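PDB 3I47: enoyl CoA hydratase/isomerase (Crotonase) from Legionella pneumophila subsp. pneumophila, which probably catalyses the hydration of enoyl-CoA thioesters, or their isomerisation, as crotonase-type enzymes do. Local coordinates for residues A124-S127 with T128-F132; T188-E191 with F192-Y196. All coordinates share one frame; numbering follows the deposited sequence. Where two conformers were deposited one is given.

Contact 1 (A124-S127 with T128-F132); sequences AIAS and TSARF
Ser-127 O takes the backbone N-H of Ala-130 at 3.0 Å, a fairly straight bond (163° at the hydrogen) whose donor stands well above the plane of the carbonyl rather than within it. This bond closes a type I beta turn over Ser-127 to Ala-130 and sends the chain from strand 123-127 towards strand 131-133. The same oxygen also lies 3.3 Å from Ala-130 CB, so the methyl group is held close against the carbonyl that its own N-H is bound to. In the crotonase fold the turn carries the chain out of the larger, mainly parallel sheet and into the small three-stranded one. Two alanine methyl groups meet on the inner side of the bend, Ala-126 CB against Ala-130 CB at 3.9 Å. Farther along, the ring of Phe-132 turns its edge to Ala-126; Phe-132 CZ lies 4.5 Å from Ala-126 CB, a loose approach near the ring plane. Ser-127 OG lies between its own backbone N and carbonyl carbon (chi1 60°), which brings it 3.9 Å from Ala-130 CB. On the outer side of the bend Thr-128 OG1 and Ser-129 OG each bond to the carboxylate of Asp-186, one to OD1 and the other to OD2.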
ATOM      1  N   ALA A 124       5.465  -3.023  -0.228  1.00 13.27           N
ATOM      2  CA  ALA A 124       5.688  -2.750   1.185  1.00 13.29           C
ATOM      3  C   ALA A 124       7.164  -2.937   1.510  1.00 13.37           C
ATOM      4  O   ALA A 124       7.810  -3.884   1.034  1.00 13.94           O
ATOM      5  CB  ALA A 124       4.780  -3.630   2.090  1.00 14.10           C
ATOM      6  N   ILE A 125       7.694  -1.996   2.285  1.00 13.38           N
ATOM      7  CA  ILE A 125       9.085  -1.963   2.687  1.00 13.64           C
ATOM      8  C   ILE A 125       9.079  -2.017   4.206  1.00 14.01           C
ATOM      9  O   ILE A 125       8.402  -1.199   4.847  1.00 14.99           O
ATOM     10  CB  ILE A 125       9.749  -0.640   2.235  1.00 13.92           C
ATOM     11  CG1 ILE A 125       9.705  -0.489   0.700  1.00 14.33           C
ATOM     12  CG2 ILE A 125      11.204  -0.567   2.753  1.00 14.40           C
ATOM     13  CD1 ILE A 125      10.084   0.923   0.190  1.00 15.31           C
ATOM     14  N   ALA A 126       9.800  -2.976   4.783  1.00 13.94           N
ATOM     15  CA  ALA A 126       9.839  -3.134   6.236  1.00 14.33           C
ATOM     16  C   ALA A 126      11.244  -2.934   6.773  1.00 15.00           C
ATOM     17  O   ALA A 126      12.229  -3.293   6.107  1.00 16.30           O
ATOM     18  CB  ALA A 126       9.325  -4.507   6.622  1.00 14.95           C
ATOM     19  N   SER A 127      11.341  -2.358   7.967  1.00 15.34           N
ATOM     20  CA  SER A 127      12.595  -2.369   8.709  1.00 15.19           C
ATOM     21  C   SER A 127      12.819  -3.791   9.239  1.00 15.35           C
ATOM     22  O   SER A 127      11.870  -4.577   9.374  1.00 15.47           O
ATOM     23  CB  SER A 127      12.531  -1.369   9.867  1.00 16.56           C
ATOM     24  OG  SER A 127      11.480  -1.737  10.725  1.00 24.78           O
ATOM     25  N   THR A 128      14.072  -4.129   9.528  1.00 16.41           N
ATOM     26  CA  THR A 128      14.398  -5.487   9.976  1.00 17.55           C
ATOM     27  C   THR A 128      13.666  -5.853  11.270  1.00 18.97           C
ATOM     28  O   THR A 128      13.387  -7.032  11.517  1.00 20.16           O
ATOM     29  CB  THR A 128      15.922  -5.673  10.175  1.00 18.79           C
ATOM     30  OG1 THR A 128      16.402  -4.716  11.120  1.00 27.72           O
ATOM     31  CG2 THR A 128      16.662  -5.487   8.860  1.00 27.01           C
ATOM     32  N   SER A 129      13.340  -4.847  12.071  1.00 18.74           N
ATOM     33  CA  SER A 129      12.682  -5.071  13.362  1.00 19.06           C
ATOM     34  C   SER A 129      11.148  -5.080  13.293  1.00 18.35           C
ATOM     35  O   SER A 129      10.489  -5.271  14.326  1.00 18.94           O
ATOM     36  CB  SER A 129      13.170  -4.042  14.392  1.00 19.63           C
ATOM     37  OG  SER A 129      14.528  -4.271  14.729  1.00 34.61           O
ATOM     38  N   ALA A 130      10.576  -4.886  12.100  1.00 16.32           N
ATOM     39  CA  ALA A 130       9.110  -4.892  11.923  1.00 15.28           C
ATOM     40  C   ALA A 130       8.506  -6.262  12.241  1.00 15.60           C
ATOM     41  O   ALA A 130       9.152  -7.291  12.032  1.00 15.49           O
ATOM     42  CB  ALA A 130       8.731  -4.465  10.509  1.00 15.60           C
ATOM     43  N   ARG A 131       7.287  -6.260  12.786  1.00 15.67           N
ATOM     44  CA  ARG A 131       6.575  -7.506  13.076  0.50 16.35           C
ATOM     45  C   ARG A 131       5.128  -7.356  12.659  1.00 15.46           C
ATOM     46  O   ARG A 131       4.570  -6.257  12.676  1.00 16.13           O
ATOM     47  CB  ARG A 131       6.633  -7.895  14.558  0.50 18.07           C
ATOM     48  CG  ARG A 131       8.019  -8.000  15.157  0.50 30.73           C
ATOM     49  CD  ARG A 131       8.211  -6.852  16.113  0.50 20.43           C
ATOM     50  NE  ARG A 131       7.018  -6.681  16.938  0.50 31.27           N
ATOM     51  CZ  ARG A 131       6.851  -5.735  17.856  0.50 21.19           C
ATOM     52  NH1 ARG A 131       5.722  -5.688  18.548  0.50 31.47           N
ATOM     53  NH2 ARG A 131       7.808  -4.851  18.100  0.50 31.53           N
ATOM     54  N   PHE A 132       4.524  -8.471  12.259  1.00 13.78           N
ATOM     55  CA  PHE A 132       3.159  -8.457  11.739  1.00 13.33           C
ATOM     56  C   PHE A 132       2.299  -9.477  12.461  1.00 13.48           C
ATOM     57  O   PHE A 132       2.807 -10.470  12.968  1.00 13.65           O
ATOM     58  CB  PHE A 132       3.179  -8.814  10.245  1.00 13.33           C
ATOM     59  CG  PHE A 132       3.923  -7.820   9.397  1.00 15.23           C
ATOM     60  CD1 PHE A 132       5.307  -7.905   9.268  1.00 14.89           C
ATOM     61  CD2 PHE A 132       3.230  -6.810   8.720  1.00 14.52           C
ATOM     62  CE1 PHE A 132       6.000  -6.967   8.466  1.00 15.57           C
ATOM     63  CE2 PHE A 132       3.910  -5.879   7.926  1.00 15.47           C
ATOM     64  CZ  PHE A 132       5.286  -5.976   7.795  1.00 15.49           C
TER

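Contact 2 (T188-E191 with F192-Y196); sequences TLLE and FTLKY
Leu-189 O receives two hydrogen bonds from one residue, Thr-193: the backbone N at 3.0 Å and the hydroxyl OG1 at 2.9 Å. The two donors come from opposite faces of the carbonyl plane, the N tilted 22° from it and OG1 standing farther out. With chi1 at -63°, the Thr-193 hydroxyl lies beside its own backbone N and swings back over the preceding turn of the helix, where it donates to this carbonyl. The other bonds are the backbone i to i+4 bonds of the first turns of helix 189-201: Phe-192 N to Thr-188 O, Leu-194 N to Leu-190 O and Lys-195 N to Glu-191 O. Thr-188 is at the N-cap position; its carbonyl accepts from Phe-192 N, while its side chain makes no capping bond.

Among the apolar contacts, Leu-190 CD1 packs on Leu-194 CG, one turn on, at 3.9 Å, and the two side chains cross at a slant. Leu-189 and Thr-193 run side by side, both directed at the sheet, where they meet Ile-125 and Met-105. Phe-192 also rests on Ile-125, and its ring meets that of His-182. The Thr-193 hydroxyl gives its proton to Leu-189 O within its own helix, which probably helps explain how its oxygen can lie buried against the apolar Ile-125.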
ATOM      1  N   THR A 188      17.692   3.467   8.663  1.00 17.94           N
ATOM      2  CA  THR A 188      17.623   4.086   7.329  1.00 16.80           C
ATOM      3  C   THR A 188      16.376   3.710   6.516  1.00 14.73           C
ATOM      4  O   THR A 188      16.340   3.845   5.293  1.00 13.96           O
ATOM      5  CB  THR A 188      18.910   3.863   6.527  1.00 17.91           C
ATOM      6  OG1 THR A 188      19.311   2.492   6.639  1.00 23.05           O
ATOM      7  CG2 THR A 188      20.015   4.771   7.041  1.00 22.99           C
ATOM      8  N   LEU A 189      15.329   3.271   7.214  1.00 13.94           N
ATOM      9  CA  LEU A 189      14.078   2.911   6.561  1.00 13.75           C
ATOM     10  C   LEU A 189      13.502   4.079   5.760  1.00 13.67           C
ATOM     11  O   LEU A 189      13.140   3.910   4.588  1.00 13.22           O
ATOM     12  CB  LEU A 189      13.062   2.414   7.604  1.00 14.11           C
ATOM     13  CG  LEU A 189      11.656   2.061   7.100  1.00 13.50           C
ATOM     14  CD1 LEU A 189      11.688   0.885   6.106  1.00 14.25           C
ATOM     15  CD2 LEU A 189      10.746   1.720   8.286  1.00 14.48           C
ATOM     16  N   LEU A 190      13.421   5.253   6.391  1.00 14.41           N
ATOM     17  CA  LEU A 190      12.896   6.438   5.718  1.00 15.35           C
ATOM     18  C   LEU A 190      13.731   6.812   4.497  1.00 14.91           C
ATOM     19  O   LEU A 190      13.199   6.995   3.398  1.00 14.52           O
ATOM     20  CB  LEU A 190      12.823   7.624   6.699  1.00 16.66           C
ATOM     21  CG  LEU A 190      12.304   8.939   6.103  1.00 19.85           C
ATOM     22  CD1 LEU A 190      10.891   8.787   5.562  1.00 17.92           C
ATOM     23  CD2 LEU A 190      12.351  10.062   7.157  1.00 18.05           C
ATOM     24  N   GLU A 191      15.046   6.884   4.682  1.00 14.91           N
ATOM     25  CA  GLU A 191      15.940   7.266   3.591  1.00 14.87           C
ATOM     26  C   GLU A 191      15.813   6.300   2.413  1.00 14.37           C
ATOM     27  O   GLU A 191      15.707   6.723   1.259  1.00 14.86           O
ATOM     28  CB  GLU A 191      17.392   7.341   4.078  1.00 15.36           C
ATOM     29  CG  GLU A 191      17.661   8.513   5.038  1.00 20.29           C
ATOM     30  CD  GLU A 191      17.335   8.230   6.515  1.00 16.84           C
ATOM     31  OE1 GLU A 191      17.810   9.032   7.345  1.00 22.17           O
ATOM     32  OE2 GLU A 191      16.622   7.255   6.881  1.00 19.47           O
ATOM     33  N   PHE A 192      15.801   4.997   2.701  1.00 13.57           N
ATOM     34  CA  PHE A 192      15.612   3.993   1.648  1.00 13.89           C
ATOM     35  C   PHE A 192      14.291   4.208   0.891  1.00 13.29           C
ATOM     36  O   PHE A 192      14.240   4.201  -0.341  1.00 14.03           O
ATOM     37  CB  PHE A 192      15.637   2.571   2.243  1.00 15.45           C
ATOM     38  CG  PHE A 192      15.427   1.488   1.225  1.00 14.85           C
ATOM     39  CD1 PHE A 192      14.138   1.082   0.851  1.00 15.65           C
ATOM     40  CD2 PHE A 192      16.522   0.881   0.611  1.00 16.18           C
ATOM     41  CE1 PHE A 192      13.945   0.081  -0.127  1.00 14.93           C
ATOM     42  CE2 PHE A 192      16.347  -0.123  -0.346  1.00 15.47           C
ATOM     43  CZ  PHE A 192      15.054  -0.526  -0.724  1.00 16.45           C
ATOM     44  N   THR A 193      13.217   4.383   1.654  1.00 12.88           N
ATOM     45  CA  THR A 193      11.886   4.510   1.092  1.00 13.22           C
ATOM     46  C   THR A 193      11.752   5.756   0.222  1.00 14.33           C
ATOM     47  O   THR A 193      11.205   5.684  -0.879  1.00 14.22           O
ATOM     48  CB  THR A 193      10.838   4.521   2.221  1.00 12.94           C
ATOM     49  OG1 THR A 193      10.894   3.262   2.890  1.00 13.99           O
ATOM     50  CG2 THR A 193       9.438   4.719   1.655  1.00 13.85           C
ATOM     51  N   LEU A 194      12.254   6.890   0.699  1.00 15.56           N
ATOM     52  CA  LEU A 194      12.173   8.125  -0.084  1.00 16.73           C
ATOM     53  C   LEU A 194      12.931   8.016  -1.407  1.00 16.93           C
ATOM     54  O   LEU A 194      12.446   8.452  -2.453  1.00 17.54           O
ATOM     55  CB  LEU A 194      12.693   9.321   0.712  1.00 17.73           C
ATOM     56  CG  LEU A 194      11.876   9.741   1.932  1.00 19.60           C
ATOM     57  CD1 LEU A 194      12.544  10.934   2.607  1.00 19.24           C
ATOM     58  CD2 LEU A 194      10.435  10.071   1.549  1.00 19.31           C
ATOM     59  N   LYS A 195      14.105   7.398  -1.366  1.00 16.61           N
ATOM     60  CA  LYS A 195      14.902   7.225  -2.575  1.00 17.37           C
ATOM     61  C   LYS A 195      14.241   6.272  -3.556  1.00 16.93           C
ATOM     62  O   LYS A 195      14.248   6.508  -4.769  1.00 18.49           O
ATOM     63  CB  LYS A 195      16.305   6.738  -2.232  1.00 19.13           C
ATOM     64  CG  LYS A 195      17.165   7.834  -1.658  1.00 30.18           C
ATOM     65  CD  LYS A 195      18.620   7.548  -1.882  1.00 22.47           C
ATOM     66  CE  LYS A 195      19.459   8.641  -1.280  1.00 30.29           C
ATOM     67  NZ  LYS A 195      20.881   8.231  -1.235  1.00 24.02           N
ATOM     68  N   TYR A 196      13.659   5.198  -3.026  1.00 15.72           N
ATOM     69  CA  TYR A 196      13.025   4.186  -3.851  1.00 15.77           C
ATOM     70  C   TYR A 196      11.772   4.759  -4.512  1.00 15.43           C
ATOM     71  O   TYR A 196      11.538   4.535  -5.707  1.00 14.83           O
ATOM     72  CB  TYR A 196      12.714   2.962  -2.988  1.00 16.79           C
ATOM     73  CG  TYR A 196      12.137   1.779  -3.722  1.00 16.35           C
ATOM     74  CD1 TYR A 196      12.959   0.910  -4.434  1.00 18.03           C
ATOM     75  CD2 TYR A 196      10.779   1.511  -3.681  1.00 17.66           C
ATOM     76  CE1 TYR A 196      12.433  -0.196  -5.104  1.00 17.62           C
ATOM     77  CE2 TYR A 196      10.237   0.408  -4.347  1.00 17.46           C
ATOM     78  CZ  TYR A 196      11.079  -0.442  -5.050  1.00 17.28           C
ATOM     79  OH  TYR A 196      10.560  -1.537  -5.699  1.00 18.70           O
TER

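Contact 1 comes well before contact 2 along the chain, yet they meet in space, their centres 13 Å apart. Ile-125, on strand 123-127, joins them: its CD1 lies 3.7 Å from Thr-193 OG1, and its CG2 packs on Leu-189 and Phe-192, so helix 189-201 packs against the strand that leads into the turn. Contact 1 is largely buried, with two exposed hydroxyl residues at its bend, and relies on one turn bond and small methyl groups. Contact 2 is amphipathic. Leu-189 and Thr-193 are buried against the sheet while Glu-191 and Lys-195 are exposed, and repeated main-chain bonds dominate its chemistry.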